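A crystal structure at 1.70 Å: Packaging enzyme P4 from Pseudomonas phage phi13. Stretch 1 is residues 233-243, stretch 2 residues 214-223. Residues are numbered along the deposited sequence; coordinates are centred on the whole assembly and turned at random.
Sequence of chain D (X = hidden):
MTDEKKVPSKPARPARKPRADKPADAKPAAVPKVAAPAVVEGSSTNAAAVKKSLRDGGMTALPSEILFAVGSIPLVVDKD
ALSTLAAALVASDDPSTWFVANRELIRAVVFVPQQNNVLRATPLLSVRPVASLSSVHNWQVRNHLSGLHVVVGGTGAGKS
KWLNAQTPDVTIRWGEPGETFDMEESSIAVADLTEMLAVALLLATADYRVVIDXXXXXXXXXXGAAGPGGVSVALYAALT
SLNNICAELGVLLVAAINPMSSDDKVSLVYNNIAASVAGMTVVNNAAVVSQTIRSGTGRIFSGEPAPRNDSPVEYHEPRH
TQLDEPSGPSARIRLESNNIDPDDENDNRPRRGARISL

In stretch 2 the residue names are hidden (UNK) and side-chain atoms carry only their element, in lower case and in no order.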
# COMPACT_ATOMS: atom_id res chain seq x y z
N VAL D 233 -8.28 9.42 10.93
CA VAL D 233 -9.09 9.15 12.14
C VAL D 233 -8.24 8.58 13.24
O VAL D 233 -8.60 8.75 14.41
CB VAL D 233 -10.34 8.26 11.88
CG1 VAL D 233 -11.31 8.99 10.97
CG2 VAL D 233 -9.96 6.90 11.31
N ALA D 234 -7.08 7.96 12.91
CA ALA D 234 -6.16 7.48 13.94
C ALA D 234 -5.65 8.63 14.83
O ALA D 234 -5.27 8.38 15.97
CB ALA D 234 -4.99 6.74 13.29
N LEU D 235 -5.68 9.88 14.33
CA LEU D 235 -5.24 11.02 15.14
C LEU D 235 -6.24 11.21 16.28
O LEU D 235 -5.83 11.49 17.39
CB LEU D 235 -5.17 12.30 14.30
CG LEU D 235 -4.72 13.56 15.05
CD1 LEU D 235 -3.31 13.42 15.69
CD2 LEU D 235 -4.82 14.80 14.13
N TYR D 236 -7.54 11.08 15.98
CA TYR D 236 -8.56 11.26 17.04
C TYR D 236 -8.44 10.17 18.07
O TYR D 236 -8.53 10.47 19.26
CB TYR D 236 -9.97 11.24 16.45
CG TYR D 236 -10.17 12.21 15.30
CD1 TYR D 236 -9.79 13.54 15.41
CD2 TYR D 236 -10.79 11.80 14.13
CE1 TYR D 236 -10.02 14.44 14.37
CE2 TYR D 236 -11.02 12.68 13.08
CZ TYR D 236 -10.62 14.00 13.20
OH TYR D 236 -10.91 14.86 12.17
N ALA D 237 -8.24 8.90 17.63
CA ALA D 237 -8.08 7.79 18.59
C ALA D 237 -6.82 8.05 19.44
O ALA D 237 -6.81 7.77 20.64
CB ALA D 237 -7.94 6.47 17.83
N ALA D 238 -5.75 8.57 18.81
CA ALA D 238 -4.48 8.85 19.55
C ALA D 238 -4.72 9.92 20.59
O ALA D 238 -4.22 9.82 21.71
CB ALA D 238 -3.36 9.31 18.59
N LEU D 239 -5.46 10.97 20.22
CA LEU D 239 -5.73 12.04 21.20
C LEU D 239 -6.57 11.50 22.37
O LEU D 239 -6.32 11.85 23.52
CB LEU D 239 -6.49 13.18 20.51
CG LEU D 239 -5.63 14.02 19.53
CD1 LEU D 239 -6.51 15.03 18.79
CD2 LEU D 239 -4.46 14.77 20.27
N THR D 240 -7.52 10.60 22.10
CA THR D 240 -8.32 10.01 23.22
C THR D 240 -7.43 9.13 24.07
O THR D 240 -7.58 9.10 25.28
CB THR D 240 -9.54 9.24 22.67
OG1 THR D 240 -10.36 10.21 21.99
CG2 THR D 240 -10.35 8.55 23.79
N SER D 241 -6.53 8.37 23.44
CA SER D 241 -5.59 7.52 24.22
C SER D 241 -4.72 8.37 25.15
O SER D 241 -4.61 8.06 26.35
CB SER D 241 -4.71 6.69 23.28
OG SER D 241 -5.53 5.76 22.59
N LEU D 242 -4.13 9.46 24.60
CA LEU D 242 -3.29 10.33 25.43
C LEU D 242 -4.13 11.01 26.49
O LEU D 242 -3.74 11.07 27.66
CB LEU D 242 -2.61 11.38 24.53
CG LEU D 242 -1.60 10.78 23.56
CD1 LEU D 242 -1.09 11.86 22.58
CD2 LEU D 242 -0.37 10.17 24.36
N ASN D 243 -5.33 11.46 26.10
CA ASN D 243 -6.24 12.05 27.09
C ASN D 243 -6.50 11.12 28.30
O ASN D 243 -6.44 11.54 29.46
CB ASN D 243 -7.60 12.34 26.41
CG ASN D 243 -8.52 13.06 27.37
OD1 ASN D 243 -8.43 14.28 27.51
ND2 ASN D 243 -9.42 12.31 28.03
N UNK D 214 5.08 21.50 20.12
CA UNK D 214 3.64 21.26 19.89
C UNK D 214 3.41 19.79 19.54
O UNK D 214 4.34 18.98 19.61
o UNK D 214 3.76 21.60 17.49
c UNK D 214 3.19 22.12 18.69
N UNK D 215 2.18 19.46 19.10
CA UNK D 215 1.87 18.10 18.66
C UNK D 215 1.98 17.98 17.13
O UNK D 215 1.44 17.03 16.56
c UNK D 215 1.51 17.10 21.39
c UNK D 215 0.40 17.10 20.56
c UNK D 215 -0.78 16.51 21.04
c UNK D 215 -0.83 15.93 22.33
c UNK D 215 0.28 15.96 23.15
c UNK D 215 0.46 17.69 19.17
c UNK D 215 1.45 16.56 22.69
N UNK D 216 2.70 18.90 16.47
CA UNK D 216 2.81 18.79 15.01
C UNK D 216 3.37 17.39 14.56
O UNK D 216 2.88 16.86 13.57
c UNK D 216 5.04 20.00 14.58
n UNK D 216 6.13 22.28 10.72
n UNK D 216 5.33 21.78 12.81
c UNK D 216 5.48 21.43 14.22
n UNK D 216 7.59 21.71 12.38
c UNK D 216 3.57 19.96 14.40
c UNK D 216 6.35 21.91 11.97
N UNK D 217 4.34 16.78 15.29
CA UNK D 217 4.84 15.46 14.85
C UNK D 217 3.77 14.36 15.00
O UNK D 217 3.83 13.38 14.27
c UNK D 217 7.32 15.42 14.80
o UNK D 217 7.27 16.24 13.90
n UNK D 217 8.42 14.72 15.06
c UNK D 217 6.10 15.07 15.61
N UNK D 218 2.80 14.54 15.93
CA UNK D 218 1.69 13.60 16.05
C UNK D 218 0.78 13.76 14.83
O UNK D 218 0.39 12.76 14.19
c UNK D 218 -0.95 13.31 18.94
c UNK D 218 0.93 13.89 17.36
c UNK D 218 0.93 11.61 18.43
c UNK D 218 0.05 12.77 17.86
N UNK D 219 0.47 15.01 14.45
CA UNK D 219 -0.34 15.25 13.24
C UNK D 219 0.35 14.68 12.02
O UNK D 219 -0.28 14.03 11.18
c UNK D 219 -1.33 17.04 11.69
c UNK D 219 -1.42 17.32 14.21
c UNK D 219 -0.62 16.77 13.04
N UNK D 220 1.65 14.93 11.89
CA UNK D 220 2.38 14.46 10.72
C UNK D 220 2.60 12.95 10.70
O UNK D 220 2.59 12.34 9.64
c UNK D 220 4.87 17.44 10.73
c UNK D 220 2.59 17.34 10.03
c UNK D 220 3.75 19.45 10.08
c UNK D 220 4.86 18.82 10.56
c UNK D 220 3.75 15.17 10.65
c UNK D 220 3.74 16.68 10.46
c UNK D 220 2.59 18.73 9.86
N UNK D 221 2.79 12.35 11.85
CA UNK D 221 3.19 10.96 11.94
C UNK D 221 2.13 9.91 12.15
O UNK D 221 2.40 8.74 11.89
N UNK D 222 0.94 10.29 12.66
CA UNK D 222 -0.15 9.35 12.92
C UNK D 222 -1.05 9.38 11.69
O UNK D 222 -1.94 10.24 11.59
c UNK D 222 -2.11 8.68 14.44
c UNK D 222 0.88 8.41 15.68
c UNK D 222 -0.93 9.67 14.23
c UNK D 222 -0.04 9.67 15.47
N UNK D 223 -0.83 8.43 10.78
CA UNK D 223 -1.48 8.36 9.47
C UNK D 223 -2.46 7.20 9.32
O UNK D 223 -2.62 6.37 10.20
c UNK D 223 -0.38 8.20 8.39
c UNK D 223 0.47 9.44 8.25
o UNK D 223 0.42 7.04 8.74

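Position 214 carries two side-chain atoms, a carbon and then an oxygen, and lies out of reach of stretch 1. A lone oxygen on CB makes it Ser 214. Its OG accepts a hydrogen bond from the backbone N of position 216 at 3.1 Å, holding the chain just ahead of the helix.

At position 215 one carbon leads to a ring of six carbons, with no oxygen on it: Phe 215. It takes the N-cap position, but its carbon-only ring cannot accept a hydrogen bond as a polar cap would; one free N-H of the first turn, that of position 216, goes to Ser 214 OG instead. Phe 215 O begins the helical bonding, accepting the N of position 219 at 3.1 Å. The side chain points toward stretch 1. Leu 239 CD2 meets the ring at its edge, 4.1 Å from Phe 215 CD2, and Leu 242 CD1 lies 4.1 Å from Phe 215 CE2.

Position 216 extends three carbons, a nitrogen, and a carbon bearing two more nitrogens. That guanidinium ending is Arg 216, which touches nothing on stretch 1; both terminal nitrogens are hydrogen-bonded elsewhere in the structure.

Position 217 has two carbons, the second carrying one oxygen and one nitrogen. A short amide is Asn 217, again out of reach, so the two polar side chains of this helix stay clear of the contact.

Position 218 shows four carbons forked at the second, which gives Leu 218. It points toward stretch 1, and its CD2 serves three leucines there: Leu 242 CD1 at 3.9 Å, Leu 235 CD1 at 4.0 Å and Leu 239 CD2 at 4.0 Å.

Position 219 has three carbons, forked at CB itself: Val 219. Its CA-to-CB bond points sideways, yet its CG2 comes within 4.2 Å of Leu 235 CD2.

Position 220 repeats the pattern of one carbon and a six-carbon ring, hence Phe 220, but this ring is out of reach of stretch 1.

Position 221 has no side-chain atoms, so it is Gly 221. An ideal CB here would fall 2.8 Å from Asn 217 O; the constraint comes from its own helix, not from the partner.

Position 222 bears four carbons forked at the first, one arm two carbons long: Ile 222. The short arm, CG2, rests 3.7 Å from Ala 234 CB and 3.5 Å from Ala 234 O, against a small partner, near the point where the backbones are closest, Leu 235 CA to Ile 222 CA at 5.8 Å. Ala 238 CB lies 4.4 Å from the same Ile 222 CG2. This residue is also the first to leave helical phi/psi.

Position 223 has one carbon bearing an oxygen and a carbon, Thr 223. The side chain points away, while its backbone O lies 3.9 Å from Ala 234 CB.

The contact is apolar packing, without a hydrogen bond between the stretches. The helix axes run at 139° and approach to 9.7 Å. Positions 215, 218 and 222 point toward stretch 1 and 219 adds a flank from the side, at helical spacing although 215 and 222 lie just outside the helix; they are answered by 234, 235, 238, 239 and 242. Large and small side chains are paired by place: Ala 234 and Ala 238 lie against Ile 222, Leu 235, Leu 239 and Leu 242 gather at Leu 218 CD2, and Leu 239 and Leu 242 also reach the Phe 215 ring.

Stretch 2 214-223: SFRNLVFGIT
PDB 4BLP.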